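Local coordinates for Esterase/lipase (Lactobacillus rhamnosus, PDB 4N5H), which probably hydrolyses carboxylic esters, and may also transfer acyl groups, as a tetrameric serine esterase of the alpha/beta-hydrolase fold, at residues K266-S271 and W287-E292; V218-L221 and Q225-K228; E38-Y43 and G80-N85. The protein carries 1 engineered substitution. One frame throughout, in Å; residues are numbered along the deposited sequence.

Interaction 1 (K266-S271 and W287-E292); sequences KLWPAS and WPESIE. With IPA (isopropyl alcohol), chain B; IPA (isopropyl alcohol), chain D.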
loop_
_atom_site.group_PDB
_atom_site.type_symbol
_atom_site.label_atom_id
_atom_site.label_comp_id
_atom_site.label_asym_id
_atom_site.label_seq_id
_atom_site.Cartn_x
_atom_site.Cartn_y
_atom_site.Cartn_z
ATOM N N LYS A 266 -31.216 14.451 14.503
ATOM C CA LYS A 266 -30.042 15.290 14.159
ATOM C C LYS A 266 -30.117 15.470 12.665
ATOM O O LYS A 266 -29.486 14.750 11.913
ATOM C CB LYS A 266 -28.709 14.703 14.613
ATOM C CG LYS A 266 -27.480 15.540 14.247
ATOM C CD LYS A 266 -27.130 16.532 15.229
ATOM C CE LYS A 266 -25.747 17.154 14.987
ATOM N NZ LYS A 266 -25.875 18.329 15.885
ATOM N N LEU A 267 -30.942 16.413 12.219
ATOM C CA LEU A 267 -31.203 16.639 10.780
ATOM C C LEU A 267 -30.595 17.958 10.410
ATOM O O LEU A 267 -30.997 19.016 10.955
ATOM C CB LEU A 267 -32.711 16.679 10.546
ATOM C CG LEU A 267 -33.384 15.313 10.695
ATOM C CD1 LEU A 267 -34.881 15.494 10.882
ATOM C CD2 LEU A 267 -33.087 14.412 9.516
ATOM N N TRP A 268 -29.629 17.935 9.527
ATOM C CA TRP A 268 -28.923 19.120 9.173
ATOM C C TRP A 268 -29.775 19.966 8.190
ATOM O O TRP A 268 -30.271 19.452 7.158
ATOM C CB TRP A 268 -27.563 18.698 8.561
ATOM C CG TRP A 268 -26.611 18.145 9.578
ATOM C CD1 TRP A 268 -26.533 16.848 10.063
ATOM C CD2 TRP A 268 -25.608 18.904 10.294
ATOM N NE1 TRP A 268 -25.525 16.766 10.967
ATOM C CE2 TRP A 268 -24.936 17.988 11.129
ATOM C CE3 TRP A 268 -25.191 20.246 10.260
ATOM C CZ2 TRP A 268 -23.915 18.364 11.965
ATOM C CZ3 TRP A 268 -24.157 20.624 11.109
ATOM C CH2 TRP A 268 -23.525 19.702 11.914
ATOM N N PRO A 269 -29.785 21.288 8.398
ATOM C CA PRO A 269 -30.470 22.158 7.419
ATOM C C PRO A 269 -29.687 22.355 6.133
ATOM O O PRO A 269 -28.442 22.277 6.107
ATOM C CB PRO A 269 -30.583 23.475 8.190
ATOM C CG PRO A 269 -29.427 23.512 9.052
ATOM C CD PRO A 269 -29.143 22.060 9.492
ATOM N N ALA A 270 -30.370 22.726 5.079
ATOM C CA ALA A 270 -29.721 22.988 3.804
ATOM C C ALA A 270 -28.647 24.048 3.899
ATOM O O ALA A 270 -27.635 23.967 3.228
ATOM C CB ALA A 270 -30.732 23.339 2.714
ATOM N N SER A 271 -28.858 24.999 4.791
ATOM C CA SER A 271 -27.908 26.083 5.024
ATOM C C SER A 271 -26.572 25.605 5.546
ATOM O O SER A 271 -25.553 26.323 5.406
ATOM C CB SER A 271 -28.549 27.114 5.996
ATOM O OG SER A 271 -28.811 26.553 7.248
ATOM N N TRP A 287 -14.754 14.561 8.902
ATOM C CA TRP A 287 -15.200 15.918 8.774
ATOM C C TRP A 287 -15.749 16.389 10.152
ATOM O O TRP A 287 -16.461 15.652 10.838
ATOM C CB TRP A 287 -16.311 16.037 7.817
ATOM C CG TRP A 287 -16.015 15.678 6.405
ATOM C CD1 TRP A 287 -14.836 15.415 5.850
ATOM C CD2 TRP A 287 -16.988 15.698 5.352
ATOM N NE1 TRP A 287 -14.994 15.228 4.497
ATOM C CE2 TRP A 287 -16.310 15.378 4.164
ATOM C CE3 TRP A 287 -18.385 15.949 5.319
ATOM C CZ2 TRP A 287 -16.971 15.209 2.932
ATOM C CZ3 TRP A 287 -19.055 15.836 4.075
ATOM C CH2 TRP A 287 -18.343 15.492 2.901
ATOM N N PRO A 288 -15.598 17.699 10.481
ATOM C CA PRO A 288 -16.194 18.250 11.734
ATOM C C PRO A 288 -17.683 17.973 11.929
ATOM O O PRO A 288 -18.104 17.580 13.015
ATOM C CB PRO A 288 -15.946 19.768 11.573
ATOM C CG PRO A 288 -14.741 19.864 10.693
ATOM C CD PRO A 288 -14.688 18.661 9.818
ATOM N N GLU A 289 -18.495 18.061 10.892
ATOM C CA GLU A 289 -19.928 17.754 11.053
ATOM C C GLU A 289 -20.225 16.295 11.310
ATOM O O GLU A 289 -21.187 15.920 11.969
ATOM C CB GLU A 289 -20.719 18.201 9.838
ATOM C CG GLU A 289 -20.727 19.710 9.485
ATOM C CD GLU A 289 -19.630 20.094 8.527
ATOM O OE1 GLU A 289 -18.566 19.417 8.426
ATOM O OE2 GLU A 289 -19.880 21.105 7.842
ATOM N N SER A 290 -19.361 15.433 10.800
ATOM C CA SER A 290 -19.458 14.015 11.003
ATOM C C SER A 290 -19.089 13.673 12.446
ATOM O O SER A 290 -19.804 12.926 13.132
ATOM C CB SER A 290 -18.553 13.276 10.041
ATOM O OG SER A 290 -18.923 13.528 8.682
ATOM N N ILE A 291 -17.976 14.218 12.914
ATOM C CA ILE A 291 -17.607 14.064 14.309
ATOM C C ILE A 291 -18.723 14.571 15.216
ATOM O O ILE A 291 -19.134 13.869 16.179
ATOM C CB ILE A 291 -16.275 14.834 14.588
ATOM C CG1 ILE A 291 -15.085 14.343 13.851
ATOM C CG2 ILE A 291 -16.032 14.909 16.095
ATOM C CD1 ILE A 291 -14.517 13.073 14.359
ATOM N N GLU A 292 -19.323 15.752 14.918
ATOM C CA GLU A 292 -20.363 16.270 15.769
ATOM C C GLU A 292 -21.562 15.330 15.778
ATOM O O GLU A 292 -22.095 15.037 16.853
ATOM C CB GLU A 292 -20.778 17.667 15.279
ATOM C CG GLU A 292 -21.927 18.234 16.099
ATOM C CD GLU A 292 -22.388 19.596 15.596
ATOM O OE1 GLU A 292 -21.516 20.427 15.233
ATOM O OE2 GLU A 292 -23.590 19.841 15.601
HETATM C C1 IPA B . -27.078 22.030 13.730
HETATM C C2 IPA B . -27.897 20.706 13.660
HETATM C C3 IPA B . -27.415 19.766 12.661
HETATM O O2 IPA B . -27.779 19.839 14.760
HETATM C C1 IPA D . -21.271 22.769 12.700
HETATM C C2 IPA D . -19.848 22.214 12.577
HETATM C C3 IPA D . -18.887 22.987 13.476
HETATM O O2 IPA D . -19.853 20.813 12.916
#
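Lys-266 and Glu-292 form the polar half: Lys-266 NZ lies 2.8 Å from Glu-292 OE2 in a salt bridge that uses the oxygen's anti lone pair. Glu-292 reaches across as an extended chain, CG anti to the backbone N (chi1 177°). In the apolar half, Trp-268 turns its six-membered ring to Glu-289, whose CB makes an off-centre CH-pi contact 4.2 Å from the ring centroid, while CG stands 3.7 Å from Trp-268 CH2. On the opposite face lies a methyl of the chain B isopropyl alcohol, probably from the crystallisation liquor, whose O2 accepts from Lys-266 NZ at 2.7 Å. A second isopropyl alcohol (chain D) bonds through O2 to Glu-292 OE1 at 2.9 Å. Without the Trp-268 indole, as with an alanine here, Glu-289 would probably lose its CH-pi partner and a gap would open between strand and helix. Further out, Glu-296 gives Lys-266 a second carboxylate, Thr-293 binds Trp-268 NE1, and His-275 of the same chain and Arg-133 of a neighbouring subunit both bind Glu-289 OE2. The sheet-edge strand 263-268 is thereby covered by the start of helix 288-311, its first turn nearly antiparallel to 266-268, as is characteristic of the alpha/beta-hydrolase fold.

Interaction 2 (V218-L221 and Q225-K228); sequences VDHL and QVVK. Engineered in segment 218-221: Val-218 (natural residue Ala).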
loop_
_atom_site.group_PDB
_atom_site.type_symbol
_atom_site.label_atom_id
_atom_site.label_comp_id
_atom_site.label_asym_id
_atom_site.label_seq_id
_atom_site.Cartn_x
_atom_site.Cartn_y
_atom_site.Cartn_z
ATOM N N VAL A 218 -44.164 -8.543 1.201
ATOM C CA VAL A 218 -44.799 -7.306 0.653
ATOM C C VAL A 218 -45.523 -6.574 1.745
ATOM O O VAL A 218 -45.366 -5.317 1.804
ATOM C CB VAL A 218 -45.742 -7.621 -0.577
ATOM C CG1 VAL A 218 -46.554 -6.353 -0.950
ATOM C CG2 VAL A 218 -44.993 -8.243 -1.745
ATOM N N ASP A 219 -46.237 -7.282 2.639
ATOM C CA ASP A 219 -46.997 -6.690 3.728
ATOM C C ASP A 219 -46.196 -6.269 4.941
ATOM O O ASP A 219 -46.762 -5.679 5.886
ATOM C CB ASP A 219 -48.139 -7.655 4.204
ATOM C CG ASP A 219 -49.265 -7.874 3.099
ATOM O OD1 ASP A 219 -49.304 -7.147 2.144
ATOM O OD2 ASP A 219 -49.975 -8.889 3.190
ATOM N N HIS A 220 -44.867 -6.523 4.890
ATOM C CA HIS A 220 -44.000 -6.148 6.014
ATOM C C HIS A 220 -42.616 -5.612 5.509
ATOM O O HIS A 220 -41.616 -5.889 6.176
ATOM C CB HIS A 220 -43.807 -7.342 6.910
ATOM C CG HIS A 220 -45.039 -7.824 7.535
ATOM N ND1 HIS A 220 -45.887 -8.722 6.900
ATOM C CD2 HIS A 220 -45.683 -7.432 8.654
ATOM C CE1 HIS A 220 -46.955 -8.917 7.656
ATOM N NE2 HIS A 220 -46.858 -8.153 8.720
ATOM N N LEU A 221 -42.620 -4.911 4.388
ATOM C CA LEU A 221 -41.403 -4.348 3.701
ATOM C C LEU A 221 -41.069 -2.967 4.320
ATOM O O LEU A 221 -39.938 -2.546 4.189
ATOM C CB LEU A 221 -41.662 -4.100 2.211
ATOM C CG LEU A 221 -41.519 -5.023 1.069
ATOM C CD1 LEU A 221 -41.226 -4.185 -0.138
ATOM C CD2 LEU A 221 -40.447 -6.036 1.244
ATOM N N GLN A 225 -45.261 -0.768 8.390
ATOM C CA GLN A 225 -45.984 -2.062 8.487
ATOM C C GLN A 225 -45.536 -2.892 9.623
ATOM O O GLN A 225 -46.299 -3.715 10.089
ATOM C CB GLN A 225 -45.843 -2.848 7.214
ATOM C CG GLN A 225 -46.545 -2.271 6.054
ATOM C CD GLN A 225 -46.063 -2.751 4.749
ATOM O OE1 GLN A 225 -44.889 -2.897 4.470
ATOM N NE2 GLN A 225 -47.033 -2.951 3.842
ATOM N N VAL A 226 -44.288 -2.766 10.117
ATOM C CA VAL A 226 -43.854 -3.568 11.252
ATOM C C VAL A 226 -43.916 -2.877 12.614
ATOM O O VAL A 226 -43.834 -3.527 13.627
ATOM C CB VAL A 226 -42.410 -4.138 10.967
ATOM C CG1 VAL A 226 -42.451 -5.136 9.815
ATOM C CG2 VAL A 226 -41.451 -3.037 10.603
ATOM N N VAL A 227 -44.145 -1.566 12.630
ATOM C CA VAL A 227 -44.130 -0.774 13.845
ATOM C C VAL A 227 -45.370 -0.987 14.736
ATOM O O VAL A 227 -45.296 -0.828 15.965
ATOM C CB VAL A 227 -43.973 0.748 13.509
ATOM C CG1 VAL A 227 -45.196 1.293 12.775
ATOM C CG2 VAL A 227 -43.734 1.542 14.740
ATOM N N LYS A 228 -46.447 -1.410 14.107
ATOM C CA LYS A 228 -47.825 -1.348 14.714
ATOM C C LYS A 228 -47.895 -2.188 15.945
ATOM O O LYS A 228 -47.559 -3.387 15.913
ATOM C CB LYS A 228 -48.859 -1.837 13.706
ATOM C CG LYS A 228 -48.884 -1.026 12.401
ATOM C CD LYS A 228 -49.874 -1.563 11.357
ATOM C CE LYS A 228 -49.799 -3.110 11.146
ATOM N NZ LYS A 228 -49.235 -3.666 9.843
#
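Gln-225 meets the 218-221 segment because its CG lies anti to the carbonyl carbon (chi1 -69°) and the chain beyond is extended (chi2 160°), carrying the amide back along the backbone of Asp-219, His-220 and Leu-221. Gln-225 CD comes to 3.2 Å from Asp-219 O, and Gln-225 OE1 accepts a weak, bent bond from Leu-221 N at 3.0 Å (124° at the hydrogen). OE1 has a further donor in the N-H of Asn-222, so two successive backbone N-H groups converge on this one oxygen. Asn-222 directly precedes helix 223-226, and Gln-225, within that helix, thus folds its amide back to the residue before the helix start. The two segments join helices 215-218 and 223-226, in the largely helical excursion between the parallel sheet strands 179-183 and 235-240 of the alpha/beta-hydrolase fold. His-220 contributes its flank: Val-226 CG1 sits near the ring plane at the imidazole edge and 3.9 Å from His-220 CB, while His-220 ND1 is fixed by Ala-216 O. Val-226 CG1 also lies 3.8 Å from His-220 O, a buried carbonyl oxygen with no polar partner in the model. Lys-228 curls back, its NZ bonding to Gln-225 O at 2.9 Å from slightly outside the carbonyl plane. Leu-221 packs on Leu-207 and Leu-210, and Val-226 on Leu-154, Cys-157 and Leu-164.

Interaction 3 (E38-Y43 and G80-N85); sequences ETEYRY and GDRNLN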
loop_
_atom_site.group_PDB
_atom_site.type_symbol
_atom_site.label_atom_id
_atom_site.label_comp_id
_atom_site.label_asym_id
_atom_site.label_seq_id
_atom_site.Cartn_x
_atom_site.Cartn_y
_atom_site.Cartn_z
ATOM N N GLU A 38 -10.685 -7.378 14.452
ATOM C CA GLU A 38 -10.639 -8.793 14.294
ATOM C C GLU A 38 -11.622 -9.078 13.143
ATOM O O GLU A 38 -12.777 -8.736 13.237
ATOM C CB GLU A 38 -11.146 -9.455 15.585
ATOM C CG GLU A 38 -10.259 -9.229 16.806
ATOM C CD GLU A 38 -10.930 -9.528 18.142
ATOM O OE1 GLU A 38 -12.117 -9.922 18.170
ATOM O OE2 GLU A 38 -10.325 -9.216 19.233
ATOM N N THR A 39 -11.127 -9.729 12.120
ATOM C CA THR A 39 -11.883 -9.774 10.879
ATOM C C THR A 39 -12.375 -11.165 10.502
ATOM O O THR A 39 -11.759 -12.186 10.895
ATOM C CB THR A 39 -11.063 -9.191 9.705
ATOM O OG1 THR A 39 -9.825 -9.874 9.578
ATOM C CG2 THR A 39 -10.816 -7.728 9.914
ATOM N N GLU A 40 -13.401 -11.169 9.639
ATOM C CA GLU A 40 -13.775 -12.389 8.919
ATOM C C GLU A 40 -14.200 -13.558 9.812
ATOM O O GLU A 40 -13.907 -14.731 9.607
ATOM C CB GLU A 40 -12.580 -12.788 7.973
ATOM C CG GLU A 40 -13.057 -13.726 6.837
ATOM C CD GLU A 40 -11.860 -14.308 6.078
ATOM O OE1 GLU A 40 -10.712 -14.435 6.625
ATOM O OE2 GLU A 40 -12.077 -14.808 4.927
ATOM N N TYR A 41 -14.959 -13.261 10.862
ATOM C CA TYR A 41 -15.533 -14.318 11.594
ATOM C C TYR A 41 -16.781 -14.858 10.884
ATOM O O TYR A 41 -17.728 -14.096 10.586
ATOM C CB TYR A 41 -16.024 -13.788 12.921
ATOM C CG TYR A 41 -15.070 -13.413 14.005
ATOM C CD1 TYR A 41 -14.689 -12.065 14.236
ATOM C CD2 TYR A 41 -14.561 -14.367 14.849
ATOM C CE1 TYR A 41 -13.886 -11.716 15.290
ATOM C CE2 TYR A 41 -13.742 -14.008 15.903
ATOM C CZ TYR A 41 -13.469 -12.681 16.131
ATOM O OH TYR A 41 -12.698 -12.376 17.269
ATOM N N ARG A 42 -16.838 -16.186 10.690
ATOM C CA ARG A 42 -18.090 -16.730 10.205
ATOM C C ARG A 42 -19.098 -16.680 11.336
ATOM O O ARG A 42 -18.830 -17.127 12.443
ATOM C CB ARG A 42 -17.877 -18.208 9.824
ATOM C CG ARG A 42 -17.118 -18.451 8.554
ATOM C CD ARG A 42 -16.884 -19.943 8.381
ATOM N NE ARG A 42 -16.166 -20.157 7.160
ATOM C CZ ARG A 42 -15.961 -21.368 6.632
ATOM N NH1 ARG A 42 -16.529 -22.428 7.176
ATOM N NH2 ARG A 42 -15.315 -21.449 5.454
ATOM N N TYR A 43 -20.318 -16.262 11.045
ATOM C CA TYR A 43 -21.337 -16.292 12.077
ATOM C C TYR A 43 -22.364 -17.476 11.979
ATOM O O TYR A 43 -23.249 -17.573 12.825
ATOM C CB TYR A 43 -22.081 -14.924 12.226
ATOM C CG TYR A 43 -22.702 -14.324 11.020
ATOM C CD1 TYR A 43 -23.829 -14.911 10.474
ATOM C CD2 TYR A 43 -22.172 -13.183 10.363
ATOM C CE1 TYR A 43 -24.479 -14.333 9.435
ATOM C CE2 TYR A 43 -22.815 -12.637 9.280
ATOM C CZ TYR A 43 -23.944 -13.198 8.813
ATOM O OH TYR A 43 -24.572 -12.642 7.660
ATOM N N GLY A 80 -22.434 -4.210 -1.156
ATOM C CA GLY A 80 -21.715 -3.931 0.104
ATOM C C GLY A 80 -21.254 -5.209 0.774
ATOM O O GLY A 80 -21.580 -6.333 0.388
ATOM N N ASP A 81 -20.481 -5.036 1.853
ATOM C CA ASP A 81 -20.002 -6.152 2.622
ATOM C C ASP A 81 -19.543 -5.650 3.994
ATOM O O ASP A 81 -19.739 -4.467 4.271
ATOM C CB ASP A 81 -18.859 -6.931 1.905
ATOM C CG ASP A 81 -17.648 -6.079 1.588
ATOM O OD1 ASP A 81 -17.332 -5.115 2.330
ATOM O OD2 ASP A 81 -17.022 -6.283 0.473
ATOM N N ARG A 82 -19.028 -6.528 4.847
ATOM C CA ARG A 82 -18.597 -6.146 6.197
ATOM C C ARG A 82 -17.494 -5.115 6.238
ATOM O O ARG A 82 -17.246 -4.522 7.289
ATOM C CB ARG A 82 -18.170 -7.382 6.977
ATOM C CG ARG A 82 -16.958 -8.131 6.434
ATOM C CD ARG A 82 -16.656 -9.377 7.285
ATOM N NE ARG A 82 -15.810 -10.239 6.485
ATOM C CZ ARG A 82 -14.537 -10.027 6.142
ATOM N NH1 ARG A 82 -13.753 -9.143 6.761
ATOM N NH2 ARG A 82 -14.021 -10.814 5.186
ATOM N N ASN A 83 -16.782 -4.901 5.127
ATOM C CA ASN A 83 -15.717 -3.897 5.102
ATOM C C ASN A 83 -16.136 -2.512 4.641
ATOM O O ASN A 83 -15.368 -1.524 4.792
ATOM C CB ASN A 83 -14.548 -4.410 4.225
ATOM C CG ASN A 83 -13.862 -5.624 4.831
ATOM O OD1 ASN A 83 -13.744 -5.779 6.047
ATOM N ND2 ASN A 83 -13.490 -6.567 3.964
ATOM N N LEU A 84 -17.344 -2.389 4.089
ATOM C CA LEU A 84 -17.781 -1.131 3.501
ATOM C C LEU A 84 -17.703 0.045 4.429
ATOM O O LEU A 84 -17.230 1.119 4.026
ATOM C CB LEU A 84 -19.181 -1.252 2.877
ATOM C CG LEU A 84 -19.769 -0.027 2.229
ATOM C CD1 LEU A 84 -18.912 0.338 1.002
ATOM C CD2 LEU A 84 -21.176 -0.318 1.715
ATOM N N ASN A 85 -18.206 -0.139 5.670
ATOM C CA ASN A 85 -18.198 0.925 6.665
ATOM C C ASN A 85 -17.081 0.815 7.653
ATOM O O ASN A 85 -17.171 1.277 8.800
ATOM C CB ASN A 85 -19.576 0.883 7.421
ATOM C CG ASN A 85 -20.749 1.366 6.563
ATOM O OD1 ASN A 85 -20.601 1.763 5.416
ATOM N ND2 ASN A 85 -21.923 1.321 7.172
#
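Arg-82 lays its guanidinium flat against the backbone and proximal side chain of Glu-40, and this van der Waals cover over one face is the heart of the contact. Glu-40 CA stands 3.7 Å above the centre of the guanidinium plane, and Glu-40 CG comes within 3.5 Å of Arg-82 NH2. Thr-39 adds a more oblique touch, its CB 4.0 Å from Arg-82 NH1. Arg-82 starts with CG between its backbone N and carbonyl carbon (chi1 64°) and then runs straight to NE, which sends the group across to the strand. Charge attraction is secondary: Glu-40 OE2 is 4.4 Å from Arg-82 NH2 and well out of the guanidinium plane, so no N-H points at it. The carboxylate turns outward instead, OE1 pairing with Arg-25 and His-284 of a neighbouring subunit.

The backbone surface offered to Arg-82 belongs to a G1 beta bulge, where Glu-40 and Tyr-41 both face Leu-53 on the adjoining antiparallel strand 52-58; Glu-40 takes the left-handed backbone conformation (phi 61°) at its first position. Strand 35-42 is the outermost antiparallel strand at this end of the alpha/beta-hydrolase sheet.

Hydrogen bonds hold the guanidinium and shape the 80-85 loop. Arg-82 NE bonds to Thr-52 OG1 and NH1 to Asn-54 OD1, which together fix the rotation of the guanidinium. In 80-85, Asp-81 OD1 accepts from Asn-83 N at 2.9 Å, an Asx turn nested in the type I turn from Asp-81 to Leu-84, and Asn-83 OD1 takes a bond from Asn-54 ND2. On the strand, Tyr-41 OH donates to Glu-38 OE1 at 2.7 Å from above the carboxylate plane; the Tyr-41 ring stacks on Trp-287 of the neighbouring subunit.

How the interactions relate
Interactions 1 and 3 reach the same sheet, with centres 27 Å and nearest atoms about 12 Å apart; interaction 2 lies away from both, its centre 31 Å from that of interaction 1 and 28 Å from that of interaction 3, across the chain's centre from the latter. Each has a link to the probable catalytic machinery. The connection between 266-271 and 287-292 carries His-278, the likely triad histidine; Leu-221 O of interaction 2 holds His-150, just beyond the likely nucleophile Ser-146; and Asn-85 of interaction 3 binds Asp-145 beside that serine. Between subunits, Trp-287 meets Thr-39 and Tyr-41, so residues of 287-292 and 38-43 share the tetramer interface.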